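PDB 5GKE: endonuclease NucS from Thermococcus kodakarensis KOD1, which cleaves DNA as a mismatch restriction endonuclease, binding double-stranded DNA, and probably also cuts the single-stranded ends of branched DNA structures. Local coordinates for residues E87-P92 / T104-L109; M30-A35 / M114-R119. The protein carries 1 engineered substitution. All blocks are in the same frame, centred on the assembly; numbering follows the deposited sequence.

Contact 1 (E87-P92 / T104-L109)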
loop_
_atom_site.group_PDB
_atom_site.type_symbol
_atom_site.label_atom_id
_atom_site.label_comp_id
_atom_site.label_asym_id
_atom_site.label_seq_id
_atom_site.Cartn_x
_atom_site.Cartn_y
_atom_site.Cartn_z
ATOM N N GLU A 87 -12.768 22.693 -12.952
ATOM C CA GLU A 87 -13.111 23.214 -14.261
ATOM C C GLU A 87 -14.601 23.170 -14.433
ATOM O O GLU A 87 -15.252 22.188 -14.065
ATOM C CB GLU A 87 -12.428 22.424 -15.382
ATOM C CG GLU A 87 -10.938 22.690 -15.452
ATOM C CD GLU A 87 -10.251 21.966 -16.587
ATOM O OE1 GLU A 87 -10.882 21.087 -17.215
ATOM O OE2 GLU A 87 -9.072 22.287 -16.852
ATOM N N LEU A 88 -15.142 24.243 -14.993
ATOM C CA LEU A 88 -16.568 24.304 -15.245
ATOM C C LEU A 88 -16.814 23.864 -16.671
ATOM O O LEU A 88 -16.430 24.531 -17.631
ATOM C CB LEU A 88 -17.115 25.706 -14.980
ATOM C CG LEU A 88 -17.388 26.103 -13.518
ATOM C CD1 LEU A 88 -16.817 25.124 -12.504
ATOM C CD2 LEU A 88 -16.907 27.523 -13.213
ATOM N N ARG A 89 -17.447 22.706 -16.769
ATOM C CA ARG A 89 -17.825 22.051 -18.011
ATOM C C ARG A 89 -19.322 21.853 -17.882
ATOM O O ARG A 89 -19.962 22.541 -17.089
ATOM C CB ARG A 89 -17.090 20.726 -18.219
ATOM C CG ARG A 89 -15.576 20.865 -18.223
ATOM C CD ARG A 89 -14.864 19.561 -18.575
ATOM N NE ARG A 89 -13.426 19.671 -18.322
ATOM C CZ ARG A 89 -12.597 18.637 -18.189
ATOM N NH1 ARG A 89 -13.057 17.393 -18.289
ATOM N NH2 ARG A 89 -11.303 18.846 -17.947
ATOM N N GLU A 90 -19.891 20.987 -18.707
ATOM C CA GLU A 90 -21.293 20.598 -18.560
ATOM C C GLU A 90 -21.619 20.317 -17.083
ATOM O O GLU A 90 -22.677 20.701 -16.586
ATOM C CB GLU A 90 -21.602 19.371 -19.429
ATOM C CG GLU A 90 -20.502 18.282 -19.445
ATOM C CD GLU A 90 -19.266 18.642 -20.284
ATOM O OE1 GLU A 90 -19.205 19.764 -20.841
ATOM O OE2 GLU A 90 -18.345 17.798 -20.374
ATOM N N ASN A 91 -20.689 19.665 -16.388
ATOM C CA ASN A 91 -20.701 19.576 -14.930
ATOM C C ASN A 91 -19.377 20.080 -14.383
ATOM O O ASN A 91 -18.391 20.143 -15.111
ATOM C CB ASN A 91 -20.941 18.144 -14.478
ATOM C CG ASN A 91 -22.389 17.736 -14.582
ATOM O OD1 ASN A 91 -23.284 18.412 -14.045
ATOM N ND2 ASN A 91 -22.636 16.618 -15.265
ATOM N N PRO A 92 -19.337 20.453 -13.101
ATOM C CA PRO A 92 -18.021 20.810 -12.563
ATOM C C PRO A 92 -17.102 19.591 -12.591
ATOM O O PRO A 92 -17.578 18.474 -12.422
ATOM C CB PRO A 92 -18.324 21.239 -11.123
ATOM C CG PRO A 92 -19.811 21.432 -11.065
ATOM C CD PRO A 92 -20.385 20.493 -12.078
ATOM N N THR A 104 -3.337 12.144 -15.092
ATOM C CA THR A 104 -4.501 12.980 -14.842
ATOM C C THR A 104 -5.626 12.169 -14.214
ATOM O O THR A 104 -5.873 11.024 -14.596
ATOM C CB THR A 104 -5.025 13.664 -16.121
ATOM O OG1 THR A 104 -5.156 12.700 -17.169
ATOM C CG2 THR A 104 -4.085 14.743 -16.563
ATOM N N LEU A 105 -6.289 12.776 -13.232
ATOM C CA LEU A 105 -7.427 12.172 -12.561
ATOM C C LEU A 105 -8.660 13.059 -12.728
ATOM O O LEU A 105 -8.723 14.113 -12.166
ATOM C CB LEU A 105 -7.102 11.973 -11.072
ATOM C CG LEU A 105 -8.158 11.279 -10.218
ATOM C CD1 LEU A 105 -8.539 9.965 -10.872
ATOM C CD2 LEU A 105 -7.647 11.044 -8.809
ATOM N N GLU A 106 -9.667 12.656 -13.476
ATOM C CA GLU A 106 -10.798 13.567 -13.633
ATOM C C GLU A 106 -12.004 13.128 -12.826
ATOM O O GLU A 106 -12.481 11.991 -12.973
ATOM C CB GLU A 106 -11.185 13.698 -15.104
ATOM C CG GLU A 106 -10.284 14.617 -15.887
ATOM C CD GLU A 106 -10.768 14.835 -17.300
ATOM O OE1 GLU A 106 -11.472 13.948 -17.831
ATOM O OE2 GLU A 106 -10.447 15.893 -17.881
ATOM N N VAL A 107 -12.508 14.019 -11.973
ATOM C CA VAL A 107 -13.732 13.694 -11.246
ATOM C C VAL A 107 -14.872 14.601 -11.673
ATOM O O VAL A 107 -14.915 15.783 -11.314
ATOM C CB VAL A 107 -13.557 13.798 -9.725
ATOM C CG1 VAL A 107 -14.844 13.395 -9.026
ATOM C CG2 VAL A 107 -12.420 12.929 -9.264
ATOM N N GLU A 108 -15.807 14.021 -12.420
ATOM C CA GLU A 108 -16.980 14.734 -12.884
ATOM C C GLU A 108 -18.021 14.785 -11.778
ATOM O O GLU A 108 -18.545 13.751 -11.370
ATOM C CB GLU A 108 -17.562 14.052 -14.118
ATOM C CG GLU A 108 -18.684 14.847 -14.777
ATOM C CD GLU A 108 -19.424 14.070 -15.861
ATOM O OE1 GLU A 108 -18.887 13.047 -16.351
ATOM O OE2 GLU A 108 -20.549 14.488 -16.218
ATOM N N LEU A 109 -18.364 15.978 -11.314
ATOM C CA LEU A 109 -19.319 16.074 -10.221
ATOM C C LEU A 109 -20.714 16.227 -10.799
ATOM O O LEU A 109 -21.065 17.285 -11.307
ATOM C CB LEU A 109 -18.970 17.254 -9.328
ATOM C CG LEU A 109 -17.553 17.210 -8.770
ATOM C CD1 LEU A 109 -17.192 18.526 -8.101
ATOM C CD2 LEU A 109 -17.438 16.073 -7.778
#

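Contact 2 (M30-A35 / M114-R119)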
loop_
_atom_site.group_PDB
_atom_site.type_symbol
_atom_site.label_atom_id
_atom_site.label_comp_id
_atom_site.label_asym_id
_atom_site.label_seq_id
_atom_site.Cartn_x
_atom_site.Cartn_y
_atom_site.Cartn_z
ATOM N N MET A 30 -8.306 21.419 4.173
ATOM C CA MET A 30 -8.741 20.160 3.607
ATOM C C MET A 30 -10.101 20.295 2.957
ATOM O O MET A 30 -11.036 20.861 3.527
ATOM C CB MET A 30 -8.750 19.067 4.664
ATOM C CG MET A 30 -7.364 18.536 4.909
ATOM S SD MET A 30 -7.378 16.885 5.590
ATOM C CE MET A 30 -7.278 17.295 7.314
ATOM N N LEU A 31 -10.194 19.774 1.744
ATOM C CA LEU A 31 -11.437 19.786 1.021
ATOM C C LEU A 31 -12.064 18.422 1.147
ATOM O O LEU A 31 -11.396 17.403 0.946
ATOM C CB LEU A 31 -11.217 20.154 -0.443
ATOM C CG LEU A 31 -12.487 20.409 -1.244
ATOM C CD1 LEU A 31 -13.166 21.636 -0.702
ATOM C CD2 LEU A 31 -12.132 20.580 -2.711
ATOM N N THR A 32 -13.343 18.401 1.511
ATOM C CA THR A 32 -14.099 17.165 1.513
ATOM C C THR A 32 -15.393 17.375 0.754
ATOM O O THR A 32 -16.096 18.350 0.981
ATOM C CB THR A 32 -14.397 16.666 2.942
ATOM O OG1 THR A 32 -13.168 16.451 3.634
ATOM C CG2 THR A 32 -15.157 15.358 2.906
ATOM N N ILE A 33 -15.694 16.446 -0.143
ATOM C CA ILE A 33 -16.892 16.504 -0.961
ATOM C C ILE A 33 -17.640 15.172 -0.941
ATOM O O ILE A 33 -17.041 14.112 -1.129
ATOM C CB ILE A 33 -16.529 16.876 -2.416
ATOM C CG1 ILE A 33 -16.024 18.323 -2.476
ATOM C CG2 ILE A 33 -17.699 16.640 -3.359
ATOM C CD1 ILE A 33 -15.476 18.707 -3.831
ATOM N N PHE A 34 -18.941 15.220 -0.675
ATOM C CA PHE A 34 -19.805 14.066 -0.892
ATOM C C PHE A 34 -20.539 14.326 -2.197
ATOM O O PHE A 34 -21.165 15.366 -2.349
ATOM C CB PHE A 34 -20.812 13.858 0.247
ATOM C CG PHE A 34 -20.203 13.785 1.633
ATOM C CD1 PHE A 34 -20.973 14.088 2.746
ATOM C CD2 PHE A 34 -18.898 13.380 1.832
ATOM C CE1 PHE A 34 -20.440 14.014 4.024
ATOM C CE2 PHE A 34 -18.360 13.294 3.110
ATOM C CZ PHE A 34 -19.131 13.619 4.206
ATOM N N ALA A 35 -20.463 13.405 -3.147
ATOM C CA ALA A 35 -21.036 13.680 -4.450
ATOM C C ALA A 35 -21.389 12.425 -5.215
ATOM O O ALA A 35 -20.808 11.374 -4.986
ATOM C CB ALA A 35 -20.066 14.521 -5.277
ATOM N N MET A 114 -22.570 17.581 -0.589
ATOM C CA MET A 114 -21.944 18.428 0.408
ATOM C C MET A 114 -20.550 18.830 -0.050
ATOM O O MET A 114 -19.870 18.063 -0.733
ATOM C CB MET A 114 -21.882 17.712 1.762
ATOM C CG MET A 114 -21.472 18.614 2.911
ATOM S SD MET A 114 -20.910 17.689 4.354
ATOM C CE MET A 114 -19.190 17.434 3.876
ATOM N N VAL A 115 -20.141 20.035 0.321
ATOM C CA VAL A 115 -18.759 20.464 0.177
ATOM C C VAL A 115 -18.338 21.088 1.497
ATOM O O VAL A 115 -19.125 21.754 2.157
ATOM C CB VAL A 115 -18.574 21.463 -0.994
ATOM C CG1 VAL A 115 -19.555 22.613 -0.889
ATOM C CG2 VAL A 115 -17.158 21.989 -1.021
ATOM N N SER A 116 -17.099 20.861 1.899
ATOM C CA SER A 116 -16.647 21.358 3.184
ATOM C C SER A 116 -15.187 21.738 3.150
ATOM O O SER A 116 -14.373 21.132 2.437
ATOM C CB SER A 116 -16.875 20.313 4.283
ATOM O OG SER A 116 -16.026 19.188 4.079
ATOM N N VAL A 117 -14.865 22.751 3.935
ATOM C CA VAL A 117 -13.501 23.206 4.058
ATOM C C VAL A 117 -13.100 23.047 5.502
ATOM O O VAL A 117 -13.760 23.567 6.401
ATOM C CB VAL A 117 -13.343 24.665 3.601
ATOM C CG1 VAL A 117 -11.969 25.191 3.949
ATOM C CG2 VAL A 117 -13.597 24.769 2.119
ATOM N N PHE A 118 -12.023 22.309 5.725
ATOM C CA PHE A 118 -11.590 22.013 7.071
ATOM C C PHE A 118 -10.189 22.568 7.243
ATOM O O PHE A 118 -9.231 22.033 6.696
ATOM C CB PHE A 118 -11.648 20.497 7.313
ATOM C CG PHE A 118 -11.195 20.055 8.689
ATOM C CD1 PHE A 118 -11.201 20.919 9.763
ATOM C CD2 PHE A 118 -10.763 18.751 8.895
ATOM C CE1 PHE A 118 -10.784 20.487 11.012
ATOM C CE2 PHE A 118 -10.350 18.326 10.136
ATOM C CZ PHE A 118 -10.362 19.190 11.193
ATOM N N ARG A 119 -10.055 23.619 8.042
ATOM C CA ARG A 119 -8.746 24.215 8.174
ATOM C C ARG A 119 -8.123 23.518 9.348
ATOM O O ARG A 119 -8.231 23.966 10.482
ATOM C CB ARG A 119 -8.863 25.737 8.390
ATOM C CG ARG A 119 -10.011 26.343 7.572
ATOM C CD ARG A 119 -10.291 27.842 7.761
ATOM N NE ARG A 119 -10.906 28.380 6.540
ATOM C CZ ARG A 119 -12.179 28.208 6.175
ATOM N NH1 ARG A 119 -13.023 27.541 6.957
ATOM N NH2 ARG A 119 -12.622 28.719 5.024
#

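Contact 1 (E87-P92 / T104-L109)
A salt-bridge network on one side of the antiparallel sheet of the PH-like N-terminal domain joins Arg89, in the turn of a beta-hairpin, to Glu106 on strand 103-109. The guanidinium presents its end to a single oxygen: NH1 lies 3.0 Å from Glu106 OE2, and NH2 lies 3.1 Å from Glu106 OE2. That oxygen sits at the guanidinium edge and practically in its plane, whereas both nitrogens come to it from above the carboxylate, on the same face. The two flat groups are therefore steeply turned, their planes 61° apart, and the side chains cross at about a right angle. Glu87 adds a second acid to the same arginine; its OE1 makes a weak bond to Arg89 NE at 3.1 Å, while its approach to NH2 is too short to be trusted in detail. With positive charge between them, the two carboxylates probably repel each other less.

Farther along, Asn91 ND2 donates to the anti lone pair of Glu108 OE2 at 3.1 Å, that oxygen lying close to the amide plane of Asn91. Glu108 CG is anti to its backbone N (chi1 -172°), and from there it meets Asn91 CB at 4.0 Å. The backbones join where strand 92-98 starts: Leu109 N donates to Pro92 O at 2.8 Å in a nearly straight bond (169° at the hydrogen). Pro92 CD in turn rests 3.4 Å from Leu109 O.

Strand 92-98 thus pairs with 86-88 on one edge and 103-109 on the other. Strand 103-109 also bonds to strand 30-42, through Glu106 and His40 among others, and Leu17 of helix 14-27 packs on both Pro92 and Leu109.

Contact 2 (M30-A35 / M114-R119)
Thr32 O is gripped twice by Ser116, which donates from its backbone N at 2.9 Å and from its side-chain OG at 3.2 Å. The hydroxyl can bend back to this carbonyl because OG stands between the backbone N and the carbonyl carbon of its own residue (chi1 68°). Around this pair of hydrogen bonds, strands 30-42 and 111-118 run side by side in the antiparallel sheet of the PH-like domain, at 173° to each other with 4.7 Å between the axes of the short segments. Met30 with Phe118, Thr32 with Ser116 and Phe34 with Met114 are hydrogen-bonded pairs, each closed by two backbone bonds; Leu31 with Val117 and Ile33 with Val115 are the non-hydrogen-bonded pairs between them.

The hydrogen-bonded residues share one face of the sheet, and it is this face that meets the second subunit. Here Met114 lies alongside Phe34 and, bent at chi3 (84°), sets its methyl over one face of the ring, toward the rim: CE is 3.6 Å from Phe34 CE1, a CH-pi contact, while SD stands obliquely to the same ring, 4.4 Å from its centroid, in a Met-aromatic contact. The Phe34 ring also stacks on Phe118 of the second subunit, and Phe118 on Phe34 of that subunit. An alanine in place of Phe34 would probably leave the Met114 thioether without its aromatic partner and open a gap at the dimer interface, where Phe118 of the second subunit would lose its stack.

On the other face, turned toward Leu20 and Ala24 of helix 14-27, aliphatic branches meet. Val115 CG2 touches both its diagonal and its facing neighbour, with Leu31 CD1 at 4.0 Å and Ile33 CG1 at 4.1 Å.

Contacts 1 and 2 belong to the same antiparallel sheet of the N-terminal PH-like domain, their centres 16 Å apart. Along the chain the order is 30-35, 87-92, 104-109, 114-119, so contact 1 falls wholly between the two halves of contact 2. Strand 30-42 links them, pairing with 103-109 as well as with 111-118, and these last two follow each other directly in sequence. The contacts also meet physically, Leu109 CD2 packing 3.9 Å from Ala35 CB, and helix 14-27 packs against both. Their surroundings differ: 104-109 reaches the bound DNA through Leu105, whereas 30-35 and 114-119 face the second subunit, so one sheet serves both DNA binding and dimerisation.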